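Local coordinates for conserved hypothetical protein (Streptococcus pneumoniae, PDB 2GK4) that is of unknown function but probably belongs to the flavoproteins of DNA and pantothenate metabolism, with a Rossmann-like alpha-beta-alpha sandwich, at residues T141-I144 with I145-V148; E150-P153 with T154-L157. All blocks are in the same frame, centred on the assembly; numbering follows the deposited sequence.

Interaction 1: residues T141-I144 with I145-V148; sequences TPKI and ISLV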
ATOM      1  N   THR A 141      11.709   9.714   9.298  1.00 22.30           N
ATOM      2  CA  THR A 141      10.494  10.475   9.578  1.00 22.27           C
ATOM      3  C   THR A 141      10.687  11.262  10.880  1.00 23.08           C
ATOM      4  O   THR A 141      11.598  10.940  11.663  1.00 22.71           O
ATOM      5  CB  THR A 141       9.307   9.522   9.749  1.00 23.06           C
ATOM      6  OG1 THR A 141       9.723   8.441  10.584  1.00 22.52           O
ATOM      7  CG2 THR A 141       8.875   8.990   8.374  1.00 23.86           C
ATOM      8  N   PRO A 142       9.831  12.275  11.123  1.00 23.58           N
ATOM      9  CA  PRO A 142       9.921  13.091  12.366  1.00 24.41           C
ATOM     10  C   PRO A 142       9.621  12.277  13.607  1.00 24.53           C
ATOM     11  O   PRO A 142       8.790  11.340  13.560  1.00 25.22           O
ATOM     12  CB  PRO A 142       8.793  14.108  12.215  1.00 24.44           C
ATOM     13  CG  PRO A 142       7.796  13.457  11.216  1.00 24.44           C
ATOM     14  CD  PRO A 142       8.726  12.729  10.255  1.00 24.04           C
ATOM     15  N   LYS A 143      10.288  12.594  14.717  0.50 24.80           N
ATOM     16  CA  LYS A 143       9.887  12.008  15.990  0.50 24.53           C
ATOM     17  C   LYS A 143       8.468  12.500  16.271  0.50 24.21           C
ATOM     18  O   LYS A 143       8.102  13.620  15.889  0.50 24.01           O
ATOM     19  CB  LYS A 143      10.865  12.346  17.137  0.50 24.99           C
ATOM     20  CG  LYS A 143      11.147  13.823  17.369  0.50 25.47           C
ATOM     21  CD  LYS A 143      11.983  14.027  18.646  0.50 24.87           C
ATOM     22  CE  LYS A 143      11.096  14.378  19.853  0.50 27.69           C
ATOM     23  NZ  LYS A 143      11.825  14.531  21.157  0.50 23.96           N
ATOM     24  N   ILE A 144       7.657  11.630  16.863  1.00 23.37           N
ATOM     25  CA  ILE A 144       6.270  11.949  17.185  1.00 23.67           C
ATOM     26  C   ILE A 144       5.956  11.516  18.611  1.00 24.40           C
ATOM     27  O   ILE A 144       5.618  12.335  19.455  1.00 23.57           O
ATOM     28  CB  ILE A 144       5.251  11.281  16.194  1.00 23.93           C
ATOM     29  CG1 ILE A 144       5.428  11.825  14.783  1.00 23.85           C
ATOM     30  CG2 ILE A 144       3.800  11.543  16.632  1.00 23.99           C
ATOM     31  CD1 ILE A 144       4.594  11.075  13.680  1.00 24.26           C
ATOM     32  N   ILE A 145       6.033  10.214  18.869  1.00 24.35           N
ATOM     33  CA  ILE A 145       5.640   9.707  20.190  1.00 24.80           C
ATOM     34  C   ILE A 145       6.453  10.333  21.320  1.00 24.71           C
ATOM     35  O   ILE A 145       5.915  10.623  22.405  1.00 24.78           O
ATOM     36  CB  ILE A 145       5.630   8.188  20.189  1.00 25.38           C
ATOM     37  CG1 ILE A 145       4.658   7.731  19.081  1.00 27.07           C
ATOM     38  CG2 ILE A 145       5.186   7.589  21.555  1.00 27.30           C
ATOM     39  CD1 ILE A 145       3.190   8.282  19.252  1.00 30.05           C
ATOM     40  N   SER A 146       7.732  10.603  21.066  1.00 23.72           N
ATOM     41  CA  SER A 146       8.554  11.249  22.104  1.00 23.56           C
ATOM     42  C   SER A 146       8.115  12.682  22.420  1.00 23.25           C
ATOM     43  O   SER A 146       8.570  13.268  23.419  1.00 24.16           O
ATOM     44  CB  SER A 146      10.034  11.188  21.733  1.00 24.59           C
ATOM     45  OG  SER A 146      10.316  12.029  20.630  1.00 25.76           O
ATOM     46  N   LEU A 147       7.228  13.256  21.590  1.00 21.63           N
ATOM     47  CA  LEU A 147       6.644  14.583  21.845  1.00 21.66           C
ATOM     48  C   LEU A 147       5.359  14.542  22.657  1.00 21.13           C
ATOM     49  O   LEU A 147       4.897  15.575  23.143  1.00 19.96           O
ATOM     50  CB  LEU A 147       6.340  15.319  20.530  1.00 22.51           C
ATOM     51  CG  LEU A 147       7.573  15.562  19.655  1.00 24.87           C
ATOM     52  CD1 LEU A 147       7.195  16.285  18.386  1.00 28.68           C
ATOM     53  CD2 LEU A 147       8.575  16.374  20.456  1.00 26.92           C
ATOM     54  N   VAL A 148       4.766  13.359  22.782  1.00 21.24           N
ATOM     55  CA  VAL A 148       3.451  13.261  23.399  1.00 21.96           C
ATOM     56  C   VAL A 148       3.410  13.870  24.791  1.00 22.61           C
ATOM     57  O   VAL A 148       2.518  14.673  25.110  1.00 23.10           O
ATOM     58  CB  VAL A 148       2.945  11.797  23.408  1.00 21.66           C
ATOM     59  CG1 VAL A 148       1.792  11.643  24.418  1.00 23.04           C
ATOM     60  CG2 VAL A 148       2.510  11.395  22.002  1.00 20.70           C
TER
HETATM   61  O   HOH W   1       9.547   9.796  18.655  1.00 31.46           O

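Interaction 2: residues E150-P153 with T154-L157; sequences EWNP and TIHL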
ATOM      1  N   GLU A 150       5.207  16.022  26.049  0.60 25.39           N
ATOM      2  CA  GLU A 150       5.461  17.463  25.996  0.60 26.80           C
ATOM      3  C   GLU A 150       4.185  18.220  25.631  0.60 26.48           C
ATOM      4  O   GLU A 150       3.874  19.262  26.228  0.60 26.04           O
ATOM      5  CB  GLU A 150       6.573  17.753  24.975  0.60 27.71           C
ATOM      6  CG  GLU A 150       8.011  17.549  25.475  0.60 31.94           C
ATOM      7  CD  GLU A 150       8.268  16.242  26.228  0.60 36.73           C
ATOM      8  OE1 GLU A 150       7.769  15.170  25.804  0.60 40.30           O
ATOM      9  OE2 GLU A 150       9.003  16.286  27.249  0.60 37.96           O
ATOM     10  N   TRP A 151       3.449  17.711  24.642  1.00 24.99           N
ATOM     11  CA  TRP A 151       2.095  18.218  24.333  1.00 25.44           C
ATOM     12  C   TRP A 151       1.114  18.057  25.481  1.00 24.83           C
ATOM     13  O   TRP A 151       0.255  18.917  25.704  1.00 25.59           O
ATOM     14  CB  TRP A 151       1.492  17.472  23.135  1.00 25.73           C
ATOM     15  CG  TRP A 151       2.151  17.772  21.832  1.00 26.22           C
ATOM     16  CD1 TRP A 151       2.474  18.994  21.337  1.00 28.54           C
ATOM     17  CD2 TRP A 151       2.484  16.821  20.805  1.00 26.86           C
ATOM     18  NE1 TRP A 151       3.033  18.867  20.075  1.00 29.58           N
ATOM     19  CE2 TRP A 151       3.053  17.547  19.729  1.00 27.80           C
ATOM     20  CE3 TRP A 151       2.368  15.438  20.701  1.00 28.10           C
ATOM     21  CZ2 TRP A 151       3.527  16.927  18.565  1.00 28.71           C
ATOM     22  CZ3 TRP A 151       2.826  14.814  19.544  1.00 27.74           C
ATOM     23  CH2 TRP A 151       3.393  15.562  18.491  1.00 27.44           C
ATOM     24  N   ASN A 152       1.198  16.941  26.193  1.00 22.74           N
ATOM     25  CA  ASN A 152       0.320  16.740  27.346  1.00 23.05           C
ATOM     26  C   ASN A 152       1.076  15.963  28.428  1.00 23.20           C
ATOM     27  O   ASN A 152       1.114  14.734  28.393  1.00 22.00           O
ATOM     28  CB  ASN A 152      -0.962  16.002  26.927  1.00 21.55           C
ATOM     29  CG  ASN A 152      -1.969  15.856  28.064  1.00 24.17           C
ATOM     30  OD1 ASN A 152      -1.683  16.177  29.217  1.00 25.60           O
ATOM     31  ND2 ASN A 152      -3.168  15.355  27.736  1.00 24.83           N
ATOM     32  N   PRO A 153       1.729  16.682  29.365  1.00 24.19           N
ATOM     33  CA  PRO A 153       2.519  16.034  30.415  1.00 25.01           C
ATOM     34  C   PRO A 153       1.779  15.054  31.293  1.00 24.40           C
ATOM     35  O   PRO A 153       2.406  14.159  31.845  1.00 25.23           O
ATOM     36  CB  PRO A 153       3.009  17.222  31.265  1.00 25.07           C
ATOM     37  CG  PRO A 153       3.119  18.329  30.275  1.00 26.22           C
ATOM     38  CD  PRO A 153       1.839  18.147  29.453  1.00 24.27           C
ATOM     39  N   THR A 154       0.473  15.214  31.452  1.00 24.15           N
ATOM     40  CA  THR A 154      -0.263  14.334  32.346  1.00 24.92           C
ATOM     41  C   THR A 154      -0.977  13.176  31.639  1.00 23.89           C
ATOM     42  O   THR A 154      -1.626  12.359  32.287  1.00 25.32           O
ATOM     43  CB  THR A 154      -1.324  15.085  33.177  1.00 25.32           C
ATOM     44  OG1 THR A 154      -2.218  15.772  32.301  1.00 26.38           O
ATOM     45  CG2 THR A 154      -0.674  16.097  34.163  1.00 27.06           C
ATOM     46  N   ILE A 155      -0.880  13.092  30.327  1.00 23.59           N
ATOM     47  CA  ILE A 155      -1.518  11.978  29.611  1.00 22.73           C
ATOM     48  C   ILE A 155      -0.872  10.633  29.995  1.00 22.94           C
ATOM     49  O   ILE A 155       0.331  10.562  30.275  1.00 24.42           O
ATOM     50  CB  ILE A 155      -1.523  12.206  28.071  1.00 22.48           C
ATOM     51  CG1 ILE A 155      -2.627  11.358  27.407  1.00 21.53           C
ATOM     52  CG2 ILE A 155      -0.117  11.962  27.465  1.00 22.28           C
ATOM     53  CD1 ILE A 155      -2.741  11.570  25.906  1.00 20.83           C
ATOM     54  N   HIS A 156      -1.668   9.570  30.073  1.00 22.18           N
ATOM     55  CA  HIS A 156      -1.110   8.238  30.291  1.00 21.40           C
ATOM     56  C   HIS A 156      -0.745   7.650  28.931  1.00 20.78           C
ATOM     57  O   HIS A 156      -1.633   7.431  28.106  1.00 20.23           O
ATOM     58  CB  HIS A 156      -2.135   7.374  31.019  1.00 22.67           C
ATOM     59  CG  HIS A 156      -2.465   7.889  32.388  1.00 27.15           C
ATOM     60  ND1 HIS A 156      -1.522   7.977  33.386  1.00 31.34           N
ATOM     61  CD2 HIS A 156      -3.611   8.391  32.905  1.00 29.76           C
ATOM     62  CE1 HIS A 156      -2.079   8.490  34.471  1.00 33.06           C
ATOM     63  NE2 HIS A 156      -3.347   8.747  34.204  1.00 31.00           N
ATOM     64  N   LEU A 157       0.558   7.461  28.688  1.00 20.36           N
ATOM     65  CA  LEU A 157       1.042   7.029  27.378  1.00 20.96           C
ATOM     66  C   LEU A 157       1.331   5.536  27.360  1.00 20.22           C
ATOM     67  O   LEU A 157       2.199   5.047  28.093  1.00 21.14           O
ATOM     68  CB  LEU A 157       2.300   7.779  26.987  1.00 20.57           C
ATOM     69  CG  LEU A 157       3.074   7.353  25.748  1.00 21.22           C
ATOM     70  CD1 LEU A 157       2.146   7.319  24.510  1.00 22.46           C
ATOM     71  CD2 LEU A 157       4.242   8.373  25.559  1.00 22.32           C
TER
HETATM   72  O   HOH W   2      -4.190  14.502  30.720  1.00 34.17           O
HETATM   73  O   HOH W   3      -0.993  18.002  31.299  1.00 50.20           O

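Interaction 1: residues T141-I144 with I145-V148
Leu-147 and Ile-144 meet first through their backbones: Leu-147 N donates to Ile-144 O at 2.8 Å, with an N-H...O angle of 150°. The donor stands well above the carbonyl plane, 51° out of it, as happens when a chain bends tightly enough to join residues three apart. Val-148 N, one residue further on, stays 3.6 Å from Ile-144 O and bonds instead to Ile-145 O at 3.0 Å. Two successive bonds of i to i+3 spacing thus turn the incoming loop into helix 145-151. The CB of Leu-147 rests 3.3 Å from Ile-144 O, and its CD1 branch extends beside Lys-143 O.

The other side chains divide between the protein interior and the surface. Ile-144 holds CG2 anti to its own backbone N (CG1 at chi1 -64°), and this methyl lies 4.2 Å from Ile-145 CD1, a loose apolar touch. Lys-143 crosses the Leu-147 side chain at about a right angle and passes close to Ser-146 OG, but it was modelled in two conformers, and the tight approaches in this copy are doubtful.

Water 1 bridges the bend, accepting from Ile-144 N at 3.2 Å and from Ser-146 N at 3.1 Å. Further out, Ile-144 is seated on Leu-74, Leu-75 and Met-78 of helix 71-81, Ile-145 reaches His-90 and Asn-182, and Thr-141 is tied to Ser-95 and Asp-96.

The chemistry is that of a helix beginning: the amide of Ser-146 is served by water and that of Leu-147 by the preceding loop carbonyl, while the side chains of Ile-144 and Val-148, both buried, pack into the protein interior.

Interaction 2: residues E150-P153 with T154-L157
Asn-152 and Ile-155 meet round a tight turn, and the asparagine side chain can be followed outward atom by atom. Its CB lies 4.0 Å from Ile-155 CB. With CG anti to the backbone N (chi1 -176°), the amide is set beside the carbonyl carbon of Asn-152, on the side of Thr-154 and Ile-155, and CG comes to 3.7 Å from Ile-155 CB, the two side chains crossing at about a right angle.

At the tip the two amide atoms part company. Asn-152 OD1 accepts from Thr-154 N at 3.3 Å, a long and bent bond (N-H...O 139°) whose donor sits 38° above the carbonyl plane; water 3 donates to the same oxygen at 2.9 Å. Asn-152 ND2 passes 3.6 Å from Ile-155 CB, donates to water 2, and has its protein partner in Val-82 O. Bonds on both atoms hold the amide against rotation. The two waters also bond to Thr-154 OG1, water 3 at 2.7 Å, so that the threonine hydroxyl joins the asparagine amide through solvent from both of its ends.

The bond from Thr-154 N to OD1 makes an Asx turn, and it overlies a type I beta turn from Asn-152 to Ile-155, closed by Ile-155 N donating to Asn-152 O at 3.2 Å. Pro-153 fills the second position, where its ring-restricted phi suits the turn.

Within the fold this is the link from helix 145-151 to strand 156-163. Lys-149 NZ, from the helix, reaches forward to bond both Pro-153 O and Ile-155 O. Ile-155 faces Val-82 and Leu-88, while Trp-151 lies against Leu-75, Met-78 and Gln-79 of helix 71-81, and His-156 enters the sheet by backbone bonds to Gln-86 and Leu-88.

In the fold
Followed from the N terminus, the chain leaves the two-stranded arm at strand 133-140, and interaction 1 turns the connecting loop into helix 145-151. Interaction 2 then takes it from the far end of that helix into strand 156-163, which lies parallel to strand 87-90 in the main sheet. The two contacts neither nest nor cross; they stand in series, about 13 Å apart between centres. They touch all the same: Val-148 CG1 packs on Ile-155 CG2 at 3.6 Å. Together they complete a beta-alpha-beta connection from 87-90 to 156-163, the arm being inserted before its helix, as suits a Rossmann-like domain.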